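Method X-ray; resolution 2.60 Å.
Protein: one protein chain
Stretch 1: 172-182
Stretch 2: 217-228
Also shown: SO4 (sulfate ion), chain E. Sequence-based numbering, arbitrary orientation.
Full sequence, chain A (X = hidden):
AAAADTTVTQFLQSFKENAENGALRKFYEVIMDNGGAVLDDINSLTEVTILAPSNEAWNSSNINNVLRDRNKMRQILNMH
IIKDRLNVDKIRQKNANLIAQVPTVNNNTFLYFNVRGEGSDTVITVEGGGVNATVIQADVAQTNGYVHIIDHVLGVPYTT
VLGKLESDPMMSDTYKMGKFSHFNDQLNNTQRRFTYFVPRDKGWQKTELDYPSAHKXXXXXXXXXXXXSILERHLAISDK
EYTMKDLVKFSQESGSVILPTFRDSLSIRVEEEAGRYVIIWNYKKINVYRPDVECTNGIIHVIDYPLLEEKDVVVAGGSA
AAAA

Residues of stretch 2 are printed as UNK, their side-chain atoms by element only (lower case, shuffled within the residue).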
# COMPACT_ATOMS: atom_id res chain seq x y z
N SER A 172 -5.73 -2.56 -10.93
CA SER A 172 -6.67 -3.16 -11.88
C SER A 172 -6.07 -3.84 -13.12
O SER A 172 -6.51 -4.94 -13.49
CB SER A 172 -7.72 -2.13 -12.32
OG SER A 172 -7.32 -1.45 -13.50
N ASP A 173 -5.08 -3.21 -13.75
CA ASP A 173 -4.46 -3.81 -14.93
C ASP A 173 -3.67 -5.07 -14.58
O ASP A 173 -3.88 -6.13 -15.16
CB ASP A 173 -3.54 -2.80 -15.63
CG ASP A 173 -4.30 -1.79 -16.46
OD1 ASP A 173 -5.51 -1.96 -16.64
OD2 ASP A 173 -3.70 -0.82 -16.95
N THR A 174 -2.77 -4.94 -13.61
CA THR A 174 -1.99 -6.09 -13.21
C THR A 174 -2.91 -7.21 -12.71
O THR A 174 -2.65 -8.39 -12.96
CB THR A 174 -0.96 -5.73 -12.11
OG1 THR A 174 0.08 -4.93 -12.69
CG2 THR A 174 -0.34 -6.98 -11.51
N TYR A 175 -4.01 -6.86 -12.04
CA TYR A 175 -4.92 -7.88 -11.54
C TYR A 175 -5.64 -8.56 -12.69
O TYR A 175 -5.84 -9.78 -12.69
CB TYR A 175 -5.95 -7.27 -10.58
CG TYR A 175 -7.13 -8.16 -10.29
CD1 TYR A 175 -6.97 -9.40 -9.65
CD2 TYR A 175 -8.42 -7.78 -10.66
CE1 TYR A 175 -8.06 -10.22 -9.40
CE2 TYR A 175 -9.52 -8.59 -10.41
CZ TYR A 175 -9.34 -9.80 -9.78
OH TYR A 175 -10.44 -10.59 -9.54
N LYS A 176 -6.03 -7.78 -13.69
CA LYS A 176 -6.71 -8.34 -14.84
C LYS A 176 -5.79 -9.23 -15.68
O LYS A 176 -6.20 -10.30 -16.13
CB LYS A 176 -7.28 -7.22 -15.70
CG LYS A 176 -7.90 -7.72 -16.98
CD LYS A 176 -8.99 -6.79 -17.45
CE LYS A 176 -8.44 -5.45 -17.91
NZ LYS A 176 -9.55 -4.61 -18.46
N MET A 177 -4.55 -8.79 -15.87
CA MET A 177 -3.59 -9.55 -16.65
C MET A 177 -3.30 -10.91 -16.03
O MET A 177 -3.03 -11.87 -16.75
CB MET A 177 -2.29 -8.75 -16.78
CG MET A 177 -1.34 -9.28 -17.82
SD MET A 177 0.05 -8.14 -18.02
CE MET A 177 1.40 -9.21 -17.90
N GLY A 178 -3.35 -10.99 -14.71
CA GLY A 178 -3.09 -12.24 -14.01
C GLY A 178 -4.23 -13.22 -14.08
O GLY A 178 -4.16 -14.32 -13.53
N LYS A 179 -5.31 -12.84 -14.74
CA LYS A 179 -6.45 -13.73 -14.85
C LYS A 179 -6.38 -14.66 -16.05
O LYS A 179 -6.74 -15.83 -15.95
CB LYS A 179 -7.74 -12.93 -14.93
CG LYS A 179 -8.24 -12.39 -13.62
CD LYS A 179 -9.54 -11.67 -13.89
CE LYS A 179 -10.26 -11.31 -12.62
NZ LYS A 179 -11.57 -10.69 -12.98
N PHE A 180 -5.90 -14.15 -17.18
CA PHE A 180 -5.83 -14.95 -18.39
C PHE A 180 -5.15 -16.31 -18.21
O PHE A 180 -5.54 -17.27 -18.86
CB PHE A 180 -5.12 -14.19 -19.51
CG PHE A 180 -5.76 -12.88 -19.86
CD1 PHE A 180 -5.39 -11.72 -19.19
CD2 PHE A 180 -6.74 -12.81 -20.84
CE1 PHE A 180 -5.99 -10.50 -19.50
CE2 PHE A 180 -7.35 -11.60 -21.16
CZ PHE A 180 -6.97 -10.44 -20.49
N SER A 181 -4.16 -16.38 -17.33
CA SER A 181 -3.41 -17.60 -17.10
C SER A 181 -3.67 -18.21 -15.73
O SER A 181 -3.02 -19.19 -15.36
CB SER A 181 -1.92 -17.31 -17.20
OG SER A 181 -1.51 -16.55 -16.06
N HIS A 182 -4.58 -17.62 -14.97
CA HIS A 182 -4.90 -18.10 -13.64
C HIS A 182 -3.70 -17.95 -12.72
O HIS A 182 -3.53 -18.69 -11.74
CB HIS A 182 -5.37 -19.56 -13.70
CG HIS A 182 -6.66 -19.73 -14.43
ND1 HIS A 182 -7.89 -19.71 -13.80
CD2 HIS A 182 -6.92 -19.87 -15.75
CE1 HIS A 182 -8.85 -19.84 -14.70
NE2 HIS A 182 -8.28 -19.94 -15.90
N UNK A 217 -1.29 -7.78 -26.61
CA UNK A 217 -1.09 -9.21 -26.44
C UNK A 217 -1.13 -9.65 -24.97
O UNK A 217 -1.68 -10.70 -24.65
c UNK A 217 1.67 -10.40 -28.98
n UNK A 217 1.71 -9.32 -31.26
c UNK A 217 0.31 -9.78 -28.57
c UNK A 217 0.25 -9.67 -27.04
c UNK A 217 1.81 -10.60 -30.49
N UNK A 218 -0.53 -8.85 -24.09
CA UNK A 218 -0.49 -9.17 -22.67
C UNK A 218 -1.90 -9.28 -22.11
O UNK A 218 -2.13 -9.98 -21.12
c UNK A 218 2.44 -9.43 -21.76
c UNK A 218 1.81 -8.10 -22.19
c UNK A 218 2.47 -6.94 -21.46
c UNK A 218 0.31 -8.12 -21.90
N UNK A 219 -2.85 -8.58 -22.73
CA UNK A 219 -4.23 -8.64 -22.28
C UNK A 219 -5.09 -9.47 -23.24
O UNK A 219 -6.24 -9.11 -23.54
c UNK A 219 -4.13 -5.78 -18.65
c UNK A 219 -2.95 -5.08 -18.88
c UNK A 219 -3.01 -5.73 -21.19
c UNK A 219 -4.19 -6.44 -20.98
c UNK A 219 -4.81 -7.23 -22.11
c UNK A 219 -4.74 -6.47 -19.70
c UNK A 219 -2.40 -5.05 -20.15
N UNK A 220 -4.54 -10.57 -23.73
CA UNK A 220 -5.25 -11.48 -24.63
C UNK A 220 -5.03 -12.91 -24.18
O UNK A 220 -3.90 -13.31 -23.88
c UNK A 220 -5.59 -11.06 -29.50
s UNK A 220 -4.71 -9.93 -28.42
c UNK A 220 -4.76 -11.33 -26.07
c UNK A 220 -5.52 -10.28 -26.87
N UNK A 221 -6.11 -13.68 -24.14
CA UNK A 221 -6.04 -15.08 -23.72
C UNK A 221 -5.07 -15.87 -24.59
O UNK A 221 -4.39 -16.77 -24.11
c UNK A 221 -7.42 -15.71 -23.76
N UNK A 222 -5.01 -15.53 -25.87
CA UNK A 222 -4.11 -16.23 -26.78
C UNK A 222 -2.68 -16.27 -26.28
O UNK A 222 -1.95 -17.22 -26.58
o UNK A 222 -5.74 -15.68 -29.89
o UNK A 222 -4.83 -17.58 -29.22
c UNK A 222 -4.96 -16.33 -29.16
c UNK A 222 -4.12 -15.58 -28.16
N UNK A 223 -2.26 -15.26 -25.53
CA UNK A 223 -0.88 -15.24 -25.05
C UNK A 223 -0.72 -15.37 -23.55
O UNK A 223 0.26 -14.87 -22.98
c UNK A 223 -1.75 -12.81 -28.79
c UNK A 223 0.38 -13.83 -29.30
c UNK A 223 0.58 -14.08 -27.94
c UNK A 223 -0.38 -13.69 -27.00
c UNK A 223 -1.54 -13.06 -27.43
c UNK A 223 -0.79 -13.20 -29.72
c UNK A 223 -0.17 -13.97 -25.54
N UNK A 224 -1.66 -16.06 -22.92
CA UNK A 224 -1.63 -16.27 -21.48
C UNK A 224 -0.24 -16.71 -21.02
O UNK A 224 0.22 -16.29 -19.96
c UNK A 224 -2.66 -17.33 -21.08
o UNK A 224 -2.32 -18.59 -21.60
N UNK A 225 0.42 -17.54 -21.82
CA UNK A 225 1.76 -18.02 -21.47
C UNK A 225 2.73 -16.86 -21.26
O UNK A 225 3.46 -16.82 -20.27
c UNK A 225 4.38 -19.74 -21.35
c UNK A 225 4.64 -18.79 -23.54
c UNK A 225 2.30 -18.94 -22.57
c UNK A 225 3.80 -19.17 -22.49
c UNK A 225 6.58 -19.53 -22.32
c UNK A 225 6.02 -18.97 -23.46
o UNK A 225 7.94 -19.70 -22.24
c UNK A 225 5.77 -19.92 -21.26
N UNK A 226 2.72 -15.91 -22.20
CA UNK A 226 3.58 -14.74 -22.15
C UNK A 226 3.28 -13.88 -20.92
O UNK A 226 4.18 -13.56 -20.14
c UNK A 226 3.42 -13.90 -23.42
c UNK A 226 4.27 -14.84 -26.83
c UNK A 226 4.72 -15.66 -24.84
c UNK A 226 3.94 -14.56 -24.66
n UNK A 226 4.92 -15.80 -26.19
n UNK A 226 3.68 -14.07 -25.93
N UNK A 227 2.02 -13.50 -20.74
CA UNK A 227 1.64 -12.67 -19.60
C UNK A 227 2.01 -13.34 -18.28
O UNK A 227 2.44 -12.66 -17.34
c UNK A 227 0.14 -12.36 -19.63
o UNK A 227 -0.64 -13.53 -19.69
N UNK A 228 1.87 -14.65 -18.19
CA UNK A 228 2.20 -15.35 -16.96
C UNK A 228 3.69 -15.27 -16.68
O UNK A 228 4.12 -15.04 -15.55
c UNK A 228 1.80 -16.82 -17.03
c UNK A 228 1.15 -19.86 -16.18
c UNK A 228 2.08 -17.57 -15.72
n UNK A 228 2.31 -20.65 -15.67
c UNK A 228 0.98 -18.56 -15.40
S SO4 E . -6.70 -2.37 -20.01
O1 SO4 E . -8.12 -2.63 -20.34
O2 SO4 E . -6.23 -3.37 -19.03
O3 SO4 E . -5.88 -2.46 -21.23
O4 SO4 E . -6.57 -1.02 -19.42
O HOH W 1 -1.76 -14.26 -17.15

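Position 217 carries four carbons in a row ending in a nitrogen, the unbranched chain of a lysine. Lys217 lies in a helical turn and stays out of reach of stretch 1, so its charged end is free to lie away from this contact.

Position 218 has four carbons forked at the second, which is leucine. Leu218 is buried; its CB lies 3.9 Å from Met177 SD, and an apolar branched chain suits such a place.

At 219 one carbon leads to a ring of six carbons with no oxygen on it: phenylalanine. Phe219 starts sideways, but its ring comes nearer to the helix of stretch 1. Asp173 O lies at the ring edge, 3.5 Å from CE2, where the slightly positive ring hydrogens suit a carbonyl oxygen. Met177 CB is 4.0 Å from the same CE2, and Met177 SD sits 4.7 Å from the ring centroid in an oblique sulfur-aromatic contact.

Position 220 shows two carbons, a sulfur and a last carbon, unbranched, hence methionine. Met220 points away from stretch 1, and its backbone does the work here: its N lies over one face of the Phe180 ring.

A single carbon at 221 means alanine. Its small methyl, CB, rests 4.2 Å from Phe180 CD2, while Ala221 N approaches that same CD2 to 3.5 Å, so backbone and ring pack closely.

Position 222 has two carbons, the second bearing two oxygens. The shape is that of aspartate, and Asp222 is exposed and points away, as suits a charged group.

At 223 there is again one carbon and a bare six-carbon ring, a second phenylalanine. Unlike Phe219, Phe223 points away and touches nothing of stretch 1; it occupies the N-cap position of the following helix.

One carbon and one oxygen at 224 give serine. Ser224 is compact enough for close backbone approach: its CB is 3.6 Å from Phe180 O, and its own O is 3.6 Å from Ser181 CB.

Position 225 bears a six-carbon ring with an oxygen, a tyrosine; 226 bears a five-membered ring of three carbons and two nitrogens, a histidine. Both Tyr225 and His226 are exposed and make no contact with stretch 1.

Position 227 is one carbon and one oxygen, serine again, but buried. Ser227 OG donates to Ser224 O at 2.9 Å, satisfying its hydroxyl within the helix, and its CB meets Met177 CE at 3.8 Å.

Four carbons ending in nitrogen at 228 make a lysine. The aliphatic part of Lys228 is what reaches stretch 1, with CD 3.3 Å from Ser181 OG.

The contact thus works mainly by packing, for no direct hydrogen bond crosses it. Met177 and Phe180 point toward stretch 2 and fit against its side chains and backbone. One water supplies a polar link, donating to Met177 O at 2.7 Å and to Ser227 OG at 2.9 Å, and hydrogen bonding with Ser181 OG at 2.5 Å.

Stretch 2 (217-228) KLFMADFSYHSK
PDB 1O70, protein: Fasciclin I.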